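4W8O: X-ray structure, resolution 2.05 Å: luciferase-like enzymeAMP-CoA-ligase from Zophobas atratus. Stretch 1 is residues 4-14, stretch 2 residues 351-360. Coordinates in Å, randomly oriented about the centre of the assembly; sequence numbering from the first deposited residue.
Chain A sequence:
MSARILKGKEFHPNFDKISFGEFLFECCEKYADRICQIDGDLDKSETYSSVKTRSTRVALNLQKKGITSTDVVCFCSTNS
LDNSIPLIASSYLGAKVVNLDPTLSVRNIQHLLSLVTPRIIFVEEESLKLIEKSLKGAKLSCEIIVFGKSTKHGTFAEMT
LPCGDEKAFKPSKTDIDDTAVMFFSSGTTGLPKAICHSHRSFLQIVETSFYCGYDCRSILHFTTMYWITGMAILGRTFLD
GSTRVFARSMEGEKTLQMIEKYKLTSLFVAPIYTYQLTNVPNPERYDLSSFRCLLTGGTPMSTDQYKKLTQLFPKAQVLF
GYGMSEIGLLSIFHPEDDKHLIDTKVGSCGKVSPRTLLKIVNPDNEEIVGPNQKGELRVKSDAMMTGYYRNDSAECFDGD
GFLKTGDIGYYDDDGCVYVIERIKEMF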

ATOM      1  N   ARG A   4       5.555 -24.953  16.555  1.00 58.41           N
ATOM      2  CA  ARG A   4       6.379 -24.715  15.375  1.00 56.86           C
ATOM      3  C   ARG A   4       6.231 -23.290  14.853  1.00 52.92           C
ATOM      4  O   ARG A   4       5.325 -22.549  15.254  1.00 51.04           O
ATOM      5  CB  ARG A   4       6.043 -25.724  14.272  1.00 59.10           C
ATOM      6  CG  ARG A   4       4.600 -25.676  13.793  1.00 60.60           C
ATOM      7  CD  ARG A   4       4.341 -26.723  12.725  1.00 63.96           C
ATOM      8  NE  ARG A   4       3.078 -26.496  12.013  1.00 65.97           N
ATOM      9  CZ  ARG A   4       1.862 -26.782  12.486  1.00 67.46           C
ATOM     10  NH1 ARG A   4       1.700 -27.304  13.700  1.00 68.73           N
ATOM     11  NH2 ARG A   4       0.790 -26.534  11.735  1.00 68.40           N
ATOM     12  N   ILE A   5       7.153 -22.928  13.965  1.00 49.83           N
ATOM     13  CA  ILE A   5       7.151 -21.652  13.280  1.00 46.32           C
ATOM     14  C   ILE A   5       6.593 -21.885  11.881  1.00 45.20           C
ATOM     15  O   ILE A   5       7.138 -22.686  11.128  1.00 46.52           O
ATOM     16  CB  ILE A   5       8.583 -21.086  13.171  1.00 45.53           C
ATOM     17  CG1 ILE A   5       9.135 -20.770  14.565  1.00 46.14           C
ATOM     18  CG2 ILE A   5       8.609 -19.854  12.275  1.00 43.23           C
ATOM     19  CD1 ILE A   5      10.616 -20.453  14.590  1.00 46.20           C
ATOM     20  N   LEU A   6       5.509 -21.199  11.541  1.00 42.65           N
ATOM     21  CA  LEU A   6       4.901 -21.333  10.219  1.00 42.43           C
ATOM     22  C   LEU A   6       5.779 -20.639   9.174  1.00 41.27           C
ATOM     23  O   LEU A   6       6.264 -19.528   9.398  1.00 40.05           O
ATOM     24  CB  LEU A   6       3.505 -20.716  10.207  1.00 42.27           C
ATOM     25  CG  LEU A   6       2.507 -21.207  11.262  1.00 43.79           C
ATOM     26  CD1 LEU A   6       1.242 -20.364  11.228  1.00 43.70           C
ATOM     27  CD2 LEU A   6       2.182 -22.684  11.065  1.00 45.97           C
ATOM     28  N   LYS A   7       5.969 -21.290   8.035  1.00 41.68           N
ATOM     29  CA  LYS A   7       6.868 -20.795   7.013  1.00 41.79           C
ATOM     30  C   LYS A   7       6.165 -20.818   5.677  1.00 41.54           C
ATOM     31  O   LYS A   7       5.682 -21.865   5.248  1.00 43.01           O
ATOM     32  CB  LYS A   7       8.136 -21.656   6.950  1.00 44.48           C
ATOM     33  CG  LYS A   7       9.152 -21.170   5.920  1.00 45.19           C
ATOM     34  CD  LYS A   7      10.393 -22.045   5.844  1.00 48.52           C
ATOM     35  CE  LYS A   7      11.377 -21.490   4.818  1.00 48.97           C
ATOM     36  NZ  LYS A   7      12.311 -22.529   4.303  1.00 52.70           N
ATOM     37  N   GLY A   8       6.124 -19.671   5.008  1.00 39.52           N
ATOM     38  CA  GLY A   8       5.488 -19.578   3.698  1.00 40.28           C
ATOM     39  C   GLY A   8       6.318 -20.231   2.612  1.00 41.79           C
ATOM     40  O   GLY A   8       7.470 -20.583   2.834  1.00 40.80           O
ATOM     41  N   LYS A   9       5.726 -20.381   1.429  1.00 43.99           N
ATOM     42  CA  LYS A   9       6.388 -21.043   0.314  1.00 46.56           C
ATOM     43  C   LYS A   9       7.524 -20.175  -0.199  1.00 45.14           C
ATOM     44  O   LYS A   9       7.501 -18.954  -0.039  1.00 43.17           O
ATOM     45  CB  LYS A   9       5.394 -21.325  -0.821  1.00 50.03           C
ATOM     46  CG  LYS A   9       5.044 -20.095  -1.652  1.00 50.54           C
ATOM     47  CD  LYS A   9       4.082 -20.396  -2.793  1.00 53.54           C
ATOM     48  CE  LYS A   9       3.802 -19.125  -3.582  1.00 52.47           C
ATOM     49  NZ  LYS A   9       2.701 -19.266  -4.569  1.00 55.22           N
ATOM     50  N   GLU A  10       8.509 -20.803  -0.828  1.00 45.92           N
ATOM     51  CA  GLU A  10       9.646 -20.067  -1.371  1.00 45.25           C
ATOM     52  C   GLU A  10       9.317 -19.432  -2.717  1.00 44.28           C
ATOM     53  O   GLU A  10       8.409 -19.872  -3.430  1.00 44.02           O
ATOM     54  CB  GLU A  10      10.879 -20.976  -1.504  1.00 49.07           C
ATOM     55  CG  GLU A  10      11.660 -21.162  -0.206  1.00 50.40           C
ATOM     56  CD  GLU A  10      12.344 -19.887   0.284  1.00 49.54           C
ATOM     57  OE1 GLU A  10      12.822 -19.882   1.436  1.00 51.68           O
ATOM     58  OE2 GLU A  10      12.417 -18.889  -0.469  1.00 49.28           O
ATOM     59  N   PHE A  11      10.036 -18.355  -3.027  1.00 42.74           N
ATOM     60  CA  PHE A  11      10.100 -17.824  -4.385  1.00 42.57           C
ATOM     61  C   PHE A  11      11.488 -17.254  -4.594  1.00 42.21           C
ATOM     62  O   PHE A  11      12.230 -17.074  -3.639  1.00 40.97           O
ATOM     63  CB  PHE A  11       8.988 -16.795  -4.680  1.00 41.02           C
ATOM     64  CG  PHE A  11       9.076 -15.503  -3.885  1.00 38.93           C
ATOM     65  CD1 PHE A  11       9.884 -14.456  -4.304  1.00 37.47           C
ATOM     66  CD2 PHE A  11       8.284 -15.315  -2.751  1.00 38.19           C
ATOM     67  CE1 PHE A  11       9.935 -13.267  -3.585  1.00 36.88           C
ATOM     68  CE2 PHE A  11       8.329 -14.132  -2.028  1.00 35.93           C
ATOM     69  CZ  PHE A  11       9.153 -13.101  -2.448  1.00 35.36           C
ATOM     70  N   HIS A  12      11.841 -17.001  -5.847  1.00 44.07           N
ATOM     71  CA  HIS A  12      13.132 -16.426  -6.183  1.00 44.31           C
ATOM     72  C   HIS A  12      12.936 -14.928  -6.426  1.00 41.16           C
ATOM     73  O   HIS A  12      12.305 -14.551  -7.409  1.00 41.22           O
ATOM     74  CB  HIS A  12      13.703 -17.100  -7.431  1.00 47.81           C
ATOM     75  CG  HIS A  12      14.938 -16.437  -7.948  1.00 49.90           C
ATOM     76  ND1 HIS A  12      16.192 -16.699  -7.439  1.00 51.40           N
ATOM     77  CD2 HIS A  12      15.108 -15.491  -8.903  1.00 49.91           C
ATOM     78  CE1 HIS A  12      17.084 -15.956  -8.068  1.00 51.55           C
ATOM     79  NE2 HIS A  12      16.452 -15.211  -8.958  1.00 50.95           N
ATOM     80  N   PRO A  13      13.453 -14.068  -5.526  1.00 38.78           N
ATOM     81  CA  PRO A  13      13.196 -12.636  -5.736  1.00 37.20           C
ATOM     82  C   PRO A  13      13.871 -12.087  -6.984  1.00 37.48           C
ATOM     83  O   PRO A  13      15.043 -12.362  -7.211  1.00 37.85           O
ATOM     84  CB  PRO A  13      13.771 -11.983  -4.465  1.00 35.97           C
ATOM     85  CG  PRO A  13      13.742 -13.068  -3.436  1.00 36.81           C
ATOM     86  CD  PRO A  13      14.083 -14.314  -4.218  1.00 38.47           C
ATOM     87  N   ASN A  14      13.124 -11.348  -7.801  1.00 37.08           N
ATOM     88  CA  ASN A  14      13.673 -10.696  -8.988  1.00 38.61           C
ATOM     89  C   ASN A  14      13.892  -9.194  -8.829  1.00 37.59           C
ATOM     90  O   ASN A  14      14.539  -8.575  -9.670  1.00 37.76           O
ATOM     91  CB  ASN A  14      12.769 -10.951 -10.197  1.00 40.14           C
ATOM     92  CG  ASN A  14      12.836 -12.384 -10.678  1.00 43.20           C
ATOM     93  OD1 ASN A  14      13.920 -12.941 -10.846  1.00 44.63           O
ATOM     94  ND2 ASN A  14      11.678 -12.991 -10.907  1.00 44.82           N
ATOM     95  N   LYS A 351      -3.384 -18.383   5.333  1.00 40.24           N
ATOM     96  CA  LYS A 351      -2.106 -18.981   5.698  1.00 39.68           C
ATOM     97  C   LYS A 351      -0.975 -17.996   5.426  1.00 39.06           C
ATOM     98  O   LYS A 351      -1.131 -17.078   4.618  1.00 38.80           O
ATOM     99  CB  LYS A 351      -1.887 -20.260   4.895  1.00 41.26           C
ATOM    100  CG  LYS A 351      -3.037 -21.257   5.003  1.00 43.42           C
ATOM    101  CD  LYS A 351      -2.776 -22.515   4.198  1.00 46.93           C
ATOM    102  CE  LYS A 351      -1.597 -23.298   4.750  1.00 48.78           C
ATOM    103  NZ  LYS A 351      -1.554 -24.674   4.187  1.00 53.81           N
ATOM    104  N   VAL A 352       0.163 -18.223   6.083  1.00 38.67           N
ATOM    105  CA  VAL A 352       1.325 -17.326   6.010  1.00 39.13           C
ATOM    106  C   VAL A 352       1.754 -17.071   4.567  1.00 36.95           C
ATOM    107  O   VAL A 352       1.712 -17.967   3.733  1.00 35.04           O
ATOM    108  CB  VAL A 352       2.525 -17.876   6.809  1.00 42.08           C
ATOM    109  CG1 VAL A 352       3.717 -16.937   6.706  1.00 45.05           C
ATOM    110  CG2 VAL A 352       2.153 -18.058   8.277  1.00 45.75           C
ATOM    111  N   SER A 353       2.136 -15.830   4.279  1.00 37.55           N
ATOM    112  CA  SER A 353       2.518 -15.427   2.929  1.00 36.73           C
ATOM    113  C   SER A 353       3.897 -15.990   2.535  1.00 36.57           C
ATOM    114  O   SER A 353       4.675 -16.397   3.404  1.00 34.95           O
ATOM    115  CB  SER A 353       2.494 -13.895   2.814  1.00 36.31           C
ATOM    116  OG  SER A 353       3.127 -13.303   3.929  1.00 36.61           O
ATOM    117  N   PRO A 354       4.201 -16.019   1.221  1.00 36.47           N
ATOM    118  CA  PRO A 354       5.484 -16.594   0.783  1.00 37.72           C
ATOM    119  C   PRO A 354       6.687 -15.913   1.427  1.00 36.58           C
ATOM    120  O   PRO A 354       6.643 -14.711   1.709  1.00 34.84           O
ATOM    121  CB  PRO A 354       5.489 -16.367  -0.739  1.00 37.80           C
ATOM    122  CG  PRO A 354       4.068 -16.159  -1.113  1.00 37.69           C
ATOM    123  CD  PRO A 354       3.381 -15.562   0.082  1.00 36.68           C
ATOM    124  N   ARG A 355       7.728 -16.704   1.680  1.00 37.30           N
ATOM    125  CA  ARG A 355       8.995 -16.224   2.222  1.00 37.42           C
ATOM    126  C   ARG A 355       8.838 -15.446   3.527  1.00 37.26           C
ATOM    127  O   ARG A 355       9.628 -14.552   3.822  1.00 38.72           O
ATOM    128  CB  ARG A 355       9.749 -15.403   1.162  1.00 37.18           C
ATOM    129  CG  ARG A 355      10.494 -16.281   0.162  1.00 38.69           C
ATOM    130  CD  ARG A 355      11.276 -15.470  -0.858  1.00 38.22           C
ATOM    131  NE  ARG A 355      12.307 -14.650  -0.250  1.00 37.65           N
ATOM    132  CZ  ARG A 355      13.566 -15.022  -0.032  1.00 39.12           C
ATOM    133  NH1 ARG A 355      13.999 -16.236  -0.362  1.00 40.84           N
ATOM    134  NH2 ARG A 355      14.401 -14.160   0.530  1.00 39.29           N
ATOM    135  N   THR A 356       7.824 -15.812   4.312  1.00 37.41           N
ATOM    136  CA  THR A 356       7.524 -15.181   5.587  1.00 36.29           C
ATOM    137  C   THR A 356       7.522 -16.240   6.693  1.00 37.35           C
ATOM    138  O   THR A 356       7.059 -17.371   6.479  1.00 37.66           O
ATOM    139  CB  THR A 356       6.145 -14.497   5.540  1.00 35.92           C
ATOM    140  OG1 THR A 356       6.148 -13.479   4.529  1.00 35.65           O
ATOM    141  CG2 THR A 356       5.778 -13.877   6.883  1.00 35.43           C
ATOM    142  N   LEU A 357       8.050 -15.875   7.864  1.00 36.95           N
ATOM    143  CA  LEU A 357       7.942 -16.711   9.064  1.00 37.71           C
ATOM    144  C   LEU A 357       6.936 -16.091  10.040  1.00 37.03           C
ATOM    145  O   LEU A 357       6.930 -14.874  10.236  1.00 35.23           O
ATOM    146  CB  LEU A 357       9.298 -16.842   9.757  1.00 38.51           C
ATOM    147  CG  LEU A 357      10.473 -17.373   8.934  1.00 39.33           C
ATOM    148  CD1 LEU A 357      11.756 -17.233   9.739  1.00 40.35           C
ATOM    149  CD2 LEU A 357      10.256 -18.813   8.508  1.00 40.43           C
ATOM    150  N   LEU A 358       6.101 -16.931  10.652  1.00 37.64           N
ATOM    151  CA  LEU A 358       5.137 -16.475  11.662  1.00 37.66           C
ATOM    152  C   LEU A 358       5.131 -17.409  12.864  1.00 39.26           C
ATOM    153  O   LEU A 358       5.031 -18.633  12.713  1.00 40.51           O
ATOM    154  CB  LEU A 358       3.730 -16.382  11.060  1.00 37.30           C
ATOM    155  CG  LEU A 358       2.663 -15.739  11.956  1.00 37.63           C
ATOM    156  CD1 LEU A 358       1.638 -15.017  11.105  1.00 37.07           C
ATOM    157  CD2 LEU A 358       1.969 -16.746  12.869  1.00 39.01           C
ATOM    158  N   LYS A 359       5.253 -16.835  14.055  1.00 39.56           N
ATOM    159  CA  LYS A 359       5.202 -17.606  15.287  1.00 41.78           C
ATOM    160  C   LYS A 359       4.241 -16.974  16.285  1.00 41.80           C
ATOM    161  O   LYS A 359       3.967 -15.772  16.224  1.00 39.54           O
ATOM    162  CB  LYS A 359       6.605 -17.756  15.896  1.00 43.41           C
ATOM    163  CG  LYS A 359       7.245 -16.458  16.365  1.00 43.33           C
ATOM    164  CD  LYS A 359       8.657 -16.681  16.890  1.00 44.85           C
ATOM    165  CE  LYS A 359       9.199 -15.410  17.528  1.00 44.72           C
ATOM    166  NZ  LYS A 359      10.588 -15.544  18.055  1.00 46.20           N
ATOM    167  N   ILE A 360       3.713 -17.811  17.174  1.00 43.08           N
ATOM    168  CA  ILE A 360       2.878 -17.377  18.295  1.00 44.35           C
ATOM    169  C   ILE A 360       3.699 -17.582  19.563  1.00 46.44           C
ATOM    170  O   ILE A 360       4.150 -18.698  19.823  1.00 48.06           O
ATOM    171  CB  ILE A 360       1.592 -18.220  18.426  1.00 45.29           C
ATOM    172  CG1 ILE A 360       0.839 -18.304  17.097  1.00 44.56           C
ATOM    173  CG2 ILE A 360       0.690 -17.670  19.527  1.00 45.50           C
ATOM    174  CD1 ILE A 360       0.124 -17.042  16.699  1.00 44.15           C
TER
HETATM  175  O   HOH W   1       4.377 -20.638  17.067  1.00 32.49           O
HETATM  176  O   HOH W   2       3.034 -19.189   1.240  1.00 39.25           O

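The apolar centre of this contact is small and built around L6. Its CB lies 3.6 Å from CG2 of V352, and its CD1 reaches to 4.0 Å from CD2 of L358, so L6 packs against two side chains that also touch each other, CG2 of V352 lying 3.6 Å from CB of L358; V352 comes just before the turn in the second stretch and L358 two residues after it. L6 and L358 can meet this way because they are a directly paired couple in an antiparallel bridge, with both side chains on the same face of the sheet. The next pair, K7 and L357, puts its side chains on the other face. There the aliphatic part of the lysine does the packing, with CG of K7 3.7 Å from CD2 of L357, while I5 adds its CG2 at 4.0 Å from CB of L357. The rule is a familiar one: a long charged residue can cover a leucine with its methylenes and still carry its amine outward.

The backbone holds this register with few bonds. L6 and L358 form the hydrogen-bonded pair, N of L6 donating to O of L358 at 2.9 Å and N of L358 returning to O of L6 at 2.9 Å. Beyond K7, N of G8 donates to O of T356 at 2.9 Å and nearly straight, at 168°. Close CA-H...O contacts fill the intervals, such as CA of L357 to O of L6 at 3.3 Å.

At G8 the first stretch runs against the type II turn from S353 to T356, and the lack of a side chain matters. CA of G8 sits 3.3 Å from O of S353; an ideal CB here would point toward the turn and fall 1.8 Å from that same O of S353, a plain clash. Glycine thus lets the two backbones close to a CA-CA distance of 4.2 Å between G8 and P354. The turn then offers its own amide: N of R355 donates to O of K9 at 2.8 Å. A water bridges nearby, accepting from N of K9 at 3.0 Å and donating to O of V352 at 3.1 Å, which satisfies two backbone groups that do not meet directly.

Further out, F11 brings its ring back to the turn. P354 lies at the ring's edge, its CB 3.6 Å from CD2 of F11, while R355 crosses one face, its CD 3.4 Å from the ring centroid and only 9° off the normal. This is a CH-pi contact made by the arginine's methylene; the guanidinium carbon, CZ, is 5.5 Å from the F11 centroid, too far for more than a weak cation-pi attraction. P13 covers one face of that guanidinium, with CG 3.8 Å from NE of R355.

The polar edge belongs to E10. Its CA-to-CB bond points away, yet the side chain's end comes back, and OE2 of E10 meets NH1 of R355 at 3.1 Å in a hydrogen-bonded salt bridge. R355 thereby combines backbone, apolar and charged contacts in a single residue.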